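Local coordinates for protein pyocin S5 (Pseudomonas aeruginosa PAO1, PDB 6THK) that kills rival bacteria as a bacteriocin and, as a member of the channel-forming colicin family, probably depolarises their cytoplasmic membrane by opening a pore, at residues A[95-99]-A[191-195]; A[328-332]-A[459-463]. The protein carries 1 engineered substitution. All coordinates share one frame; numbering follows the deposited sequence.

Interaction 1 and interaction 2 sit on opposite sides of the centre of a very elongated, predominantly helical chain, with their centres 98 Å apart and their nearest atoms about 87 Å apart. They follow one another along the sequence and do not touch. Interaction 1 pairs two long, nearly antiparallel helices at a partly exposed surface, through Val99, Leu194 and the aliphatic parts of long polar side chains, and lies away from the zinc sites. Interaction 2 is buried and aromatic, and joins the end region of long helix 272-338 to the helical bundle of the colicin pore-forming domain. The side chain of Phe330 there lies about 10 Å from a bound zinc ion.

Interaction 1. Residues A[95-99]-A[191-195]; sequences RQERV and QKALK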
loop_
_atom_site.group_PDB
_atom_site.type_symbol
_atom_site.label_atom_id
_atom_site.label_comp_id
_atom_site.label_asym_id
_atom_site.label_seq_id
_atom_site.Cartn_x
_atom_site.Cartn_y
_atom_site.Cartn_z
ATOM N N ARG A 95 35.335 22.107 -2.815
ATOM C CA ARG A 95 34.889 23.389 -2.318
ATOM C C ARG A 95 35.043 23.421 -0.803
ATOM O O ARG A 95 35.309 24.463 -0.222
ATOM C CB ARG A 95 33.438 23.639 -2.718
ATOM C CG ARG A 95 33.056 25.105 -2.737
ATOM C CD ARG A 95 32.000 25.401 -3.782
ATOM N NE ARG A 95 32.479 25.141 -5.133
ATOM C CZ ARG A 95 33.173 26.005 -5.860
ATOM N NH1 ARG A 95 33.478 27.187 -5.362
ATOM N NH2 ARG A 95 33.569 25.689 -7.080
ATOM N N GLN A 96 34.882 22.273 -0.164
ATOM C CA GLN A 96 35.022 22.199 1.279
ATOM C C GLN A 96 36.472 22.428 1.679
ATOM O O GLN A 96 36.758 23.130 2.638
ATOM C CB GLN A 96 34.540 20.854 1.797
ATOM C CG GLN A 96 34.382 20.805 3.303
ATOM C CD GLN A 96 33.230 21.659 3.788
ATOM O OE1 GLN A 96 33.273 22.885 3.712
ATOM N NE2 GLN A 96 32.191 21.012 4.294
ATOM N N GLU A 97 37.381 21.811 0.940
ATOM C CA GLU A 97 38.817 21.956 1.174
ATOM C C GLU A 97 39.274 23.424 1.065
ATOM O O GLU A 97 40.038 23.876 1.914
ATOM C CB GLU A 97 39.622 21.019 0.266
ATOM C CG GLU A 97 39.570 19.576 0.745
ATOM C CD GLU A 97 40.312 18.560 -0.097
ATOM O OE1 GLU A 97 40.423 18.763 -1.328
ATOM O OE2 GLU A 97 40.785 17.554 0.478
ATOM N N ARG A 98 38.724 24.168 0.077
ATOM C CA ARG A 98 38.958 25.586 -0.199
ATOM C C ARG A 98 38.467 26.443 0.972
ATOM O O ARG A 98 39.226 27.264 1.484
ATOM C CB ARG A 98 38.250 25.991 -1.505
ATOM C CG ARG A 98 39.085 26.908 -2.397
ATOM C CD ARG A 98 38.742 26.776 -3.871
ATOM N NE ARG A 98 39.782 26.092 -4.644
ATOM C CZ ARG A 98 39.540 25.171 -5.576
ATOM N NH1 ARG A 98 38.293 24.801 -5.850
ATOM N NH2 ARG A 98 40.545 24.607 -6.236
ATOM N N VAL A 99 37.221 26.216 1.417
ATOM C CA VAL A 99 36.571 26.905 2.536
ATOM C C VAL A 99 37.372 26.703 3.833
ATOM O O VAL A 99 37.605 27.665 4.560
ATOM C CB VAL A 99 35.087 26.440 2.670
ATOM C CG1 VAL A 99 34.474 26.846 4.009
ATOM C CG2 VAL A 99 34.243 26.971 1.520
ATOM N N GLN A 191 32.754 31.517 -1.742
ATOM C CA GLN A 191 32.975 30.081 -1.811
ATOM C C GLN A 191 31.909 29.337 -1.026
ATOM O O GLN A 191 31.450 28.283 -1.441
ATOM C CB GLN A 191 34.366 29.717 -1.309
ATOM C CG GLN A 191 35.474 30.209 -2.210
ATOM C CD GLN A 191 35.653 29.349 -3.437
ATOM O OE1 GLN A 191 35.532 28.133 -3.377
ATOM N NE2 GLN A 191 35.955 29.978 -4.557
ATOM N N LYS A 192 31.541 29.878 0.126
ATOM C CA LYS A 192 30.512 29.273 0.949
ATOM C C LYS A 192 29.193 29.283 0.199
ATOM O O LYS A 192 28.442 28.316 0.234
ATOM C CB LYS A 192 30.358 30.039 2.256
ATOM C CG LYS A 192 31.189 29.499 3.399
ATOM C CD LYS A 192 31.535 30.604 4.371
ATOM C CE LYS A 192 31.577 30.086 5.791
ATOM N NZ LYS A 192 32.974 29.979 6.287
ATOM N N ALA A 193 28.915 30.386 -0.483
ATOM C CA ALA A 193 27.682 30.513 -1.235
ATOM C C ALA A 193 27.640 29.501 -2.361
ATOM O O ALA A 193 26.614 28.887 -2.615
ATOM C CB ALA A 193 27.537 31.919 -1.784
ATOM N N LEU A 194 28.766 29.323 -3.037
ATOM C CA LEU A 194 28.852 28.372 -4.128
ATOM C C LEU A 194 28.640 26.955 -3.628
ATOM O O LEU A 194 28.010 26.141 -4.283
ATOM C CB LEU A 194 30.192 28.487 -4.841
ATOM C CG LEU A 194 30.129 29.259 -6.153
ATOM C CD1 LEU A 194 29.601 30.662 -5.920
ATOM C CD2 LEU A 194 31.492 29.306 -6.813
ATOM N N LYS A 195 29.197 26.657 -2.467
ATOM C CA LYS A 195 29.048 25.343 -1.894
ATOM C C LYS A 195 27.590 25.090 -1.587
ATOM O O LYS A 195 27.057 24.039 -1.908
ATOM C CB LYS A 195 29.863 25.233 -0.616
ATOM C CG LYS A 195 29.977 23.816 -0.107
ATOM C CD LYS A 195 30.345 23.789 1.357
ATOM C CE LYS A 195 30.555 22.362 1.813
ATOM N NZ LYS A 195 29.634 21.431 1.109
#
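Gln191 packs against Val99 and two arginines where helix 95-121 and helix 157-212 run nearly antiparallel, their local axes at 156° and 9.7 Å apart, as neighbours in an elongated helical bundle; segment 191-195 lies in a predicted coiled coil. CB of Gln191 meets CG2 of Val99 at 3.9 Å; valine, branched and apolar, suits its own buried place here. Farther out, OE1 of Gln191 lies 3.5 Å from CD of Arg98. It also comes near the guanidinium of Arg95, but at an angle too poor for a hydrogen bond. On the next residue, Lys192, the long chain bends back until NZ stands 4.2 Å from CG1 of Val99. CG of Leu194 lies over one face of the Arg95 guanidinium, whose NE forms a salt bridge with Glu198, one turn after Leu194. Arginine suits this place because its methylenes pack while its charged end reaches that carboxylate. With CG anti to the backbone N (chi1 -157°), the Arg95 chain, bent at chi2 and chi3, reaches Lys195 and runs past it in the opposite direction, CD lying 3.8 Å from CB of Lys195. At the solvent-exposed margin, Gln96 turns its amide to the lysine's outer methylene, NE2 lying 3.3 Å from CE of Lys195.

Interaction 2. Residues A[328-332]-A[459-463]; sequences ADFYK and FATAT
An aromatic cluster of Phe330, Tyr331 and Phe459 joins long helix 272-338 to helix 451-464 inside the colicin pore-forming domain. The two local axes are 11.7 Å apart and cross at 58°, a separation that large aromatic side chains can span. Phe330 points toward the other helix; its first torsion carries the ring away from the backbone N, out toward helix 451-464, and brings CE2 over one face of the Phe459 ring, 3.3 Å from CG of Phe459 and displaced toward the rim. The two planes are inclined by 35°, so the rings meet obliquely. Tyr331 approaches the same phenylalanine differently: its OH lies at the edge of the Phe459 ring, in the ring plane and 3.5 Å from CE2 of Phe459, while the two ring planes stand at 90°. Phe459 thus has an atom of Phe330 over one face and the hydroxyl of Tyr331 at its edge.

Farther along segment 459-463, small residues accommodate the Phe330 ring. CB of Ala462 lies near its plane, 4.0 Å from CZ of Phe330, and CG2 of Thr463 comes to 3.6 Å from CE1 of Phe330. The rotamer that turns this methyl to Phe330 also lets OG1 of Thr463 donate to Ala460 O at 2.7 Å; OG1 is hydrogen-bonded to Ser402 OG as well. Around the cluster, Phe406 meets Phe330 edge-to-face, Phe472 touches Phe330 and Ala462, and Arg347 makes a cation-pi contact with Tyr331. Segment 459-463 belongs to a predicted transmembrane stretch, consistent with the hydrophobic helical hairpin buried within the soluble helical bundle of pore-forming colicin domains.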
loop_
_atom_site.group_PDB
_atom_site.type_symbol
_atom_site.label_atom_id
_atom_site.label_comp_id
_atom_site.label_asym_id
_atom_site.label_seq_id
_atom_site.Cartn_x
_atom_site.Cartn_y
_atom_site.Cartn_z
ATOM N N ALA A 328 -37.514 -34.152 3.466
ATOM C CA ALA A 328 -38.031 -34.725 4.723
ATOM C C ALA A 328 -39.519 -34.389 4.935
ATOM O O ALA A 328 -40.278 -35.247 5.380
ATOM C CB ALA A 328 -37.218 -34.232 5.910
ATOM N N ASP A 329 -39.914 -33.169 4.602
ATOM C CA ASP A 329 -41.296 -32.741 4.748
ATOM C C ASP A 329 -42.215 -33.445 3.758
ATOM O O ASP A 329 -43.367 -33.723 4.056
ATOM C CB ASP A 329 -41.405 -31.234 4.548
ATOM C CG ASP A 329 -40.964 -30.459 5.754
ATOM O OD1 ASP A 329 -40.275 -31.042 6.606
ATOM O OD2 ASP A 329 -41.299 -29.265 5.851
ATOM N N PHE A 330 -41.687 -33.765 2.586
ATOM C CA PHE A 330 -42.481 -34.416 1.558
ATOM C C PHE A 330 -42.991 -35.766 2.043
ATOM O O PHE A 330 -44.127 -36.115 1.792
ATOM C CB PHE A 330 -41.658 -34.563 0.279
ATOM C CG PHE A 330 -42.323 -35.369 -0.792
ATOM C CD1 PHE A 330 -43.407 -34.874 -1.480
ATOM C CD2 PHE A 330 -41.841 -36.609 -1.131
ATOM C CE1 PHE A 330 -44.009 -35.608 -2.474
ATOM C CE2 PHE A 330 -42.434 -37.349 -2.125
ATOM C CZ PHE A 330 -43.522 -36.851 -2.798
ATOM N N TYR A 331 -42.151 -36.523 2.733
ATOM C CA TYR A 331 -42.568 -37.807 3.264
ATOM C C TYR A 331 -43.670 -37.639 4.308
ATOM O O TYR A 331 -44.590 -38.437 4.369
ATOM C CB TYR A 331 -41.388 -38.573 3.846
ATOM C CG TYR A 331 -40.290 -38.844 2.857
ATOM C CD1 TYR A 331 -40.497 -39.667 1.775
ATOM C CD2 TYR A 331 -39.044 -38.276 3.012
ATOM C CE1 TYR A 331 -39.493 -39.916 0.869
ATOM C CE2 TYR A 331 -38.037 -38.517 2.113
ATOM C CZ TYR A 331 -38.267 -39.338 1.045
ATOM O OH TYR A 331 -37.264 -39.579 0.149
ATOM N N LYS A 332 -43.550 -36.619 5.148
ATOM C CA LYS A 332 -44.556 -36.361 6.165
ATOM C C LYS A 332 -45.893 -36.009 5.538
ATOM O O LYS A 332 -46.923 -36.519 5.942
ATOM C CB LYS A 332 -44.117 -35.214 7.068
ATOM C CG LYS A 332 -43.056 -35.572 8.089
ATOM C CD LYS A 332 -42.654 -34.348 8.891
ATOM C CE LYS A 332 -41.186 -34.393 9.269
ATOM N NZ LYS A 332 -40.446 -33.184 8.814
ATOM N N PHE A 459 -41.449 -37.765 -7.434
ATOM C CA PHE A 459 -41.861 -36.950 -6.297
ATOM C C PHE A 459 -42.356 -35.554 -6.742
ATOM O O PHE A 459 -43.388 -35.107 -6.235
ATOM C CB PHE A 459 -40.720 -36.856 -5.261
ATOM C CG PHE A 459 -40.330 -38.135 -4.520
ATOM C CD1 PHE A 459 -40.913 -39.359 -4.844
ATOM C CD2 PHE A 459 -39.374 -38.110 -3.506
ATOM C CE1 PHE A 459 -40.568 -40.529 -4.144
ATOM C CE2 PHE A 459 -39.030 -39.276 -2.816
ATOM C CZ PHE A 459 -39.637 -40.475 -3.134
ATOM N N ALA A 460 -41.644 -34.877 -7.702
ATOM C CA ALA A 460 -42.040 -33.540 -8.226
ATOM C C ALA A 460 -43.458 -33.587 -8.822
ATOM O O ALA A 460 -44.237 -32.643 -8.654
ATOM C CB ALA A 460 -41.041 -33.045 -9.271
ATOM N N THR A 461 -43.804 -34.732 -9.446
ATOM C CA THR A 461 -45.128 -35.024 -10.003
ATOM C C THR A 461 -46.225 -35.010 -8.912
ATOM O O THR A 461 -47.244 -34.368 -9.110
ATOM C CB THR A 461 -45.075 -36.346 -10.771
ATOM O OG1 THR A 461 -44.094 -36.216 -11.798
ATOM C CG2 THR A 461 -46.400 -36.706 -11.402
ATOM N N ALA A 462 -46.018 -35.698 -7.766
ATOM C CA ALA A 462 -46.978 -35.752 -6.655
ATOM C C ALA A 462 -47.287 -34.381 -6.066
ATOM O O ALA A 462 -48.352 -34.207 -5.495
ATOM C CB ALA A 462 -46.445 -36.657 -5.559
ATOM N N THR A 463 -46.351 -33.409 -6.191
ATOM C CA THR A 463 -46.488 -32.052 -5.633
ATOM C C THR A 463 -47.161 -31.026 -6.570
ATOM O O THR A 463 -47.591 -29.962 -6.112
ATOM C CB THR A 463 -45.114 -31.497 -5.184
ATOM O OG1 THR A 463 -44.365 -31.171 -6.355
ATOM C CG2 THR A 463 -44.338 -32.442 -4.257
#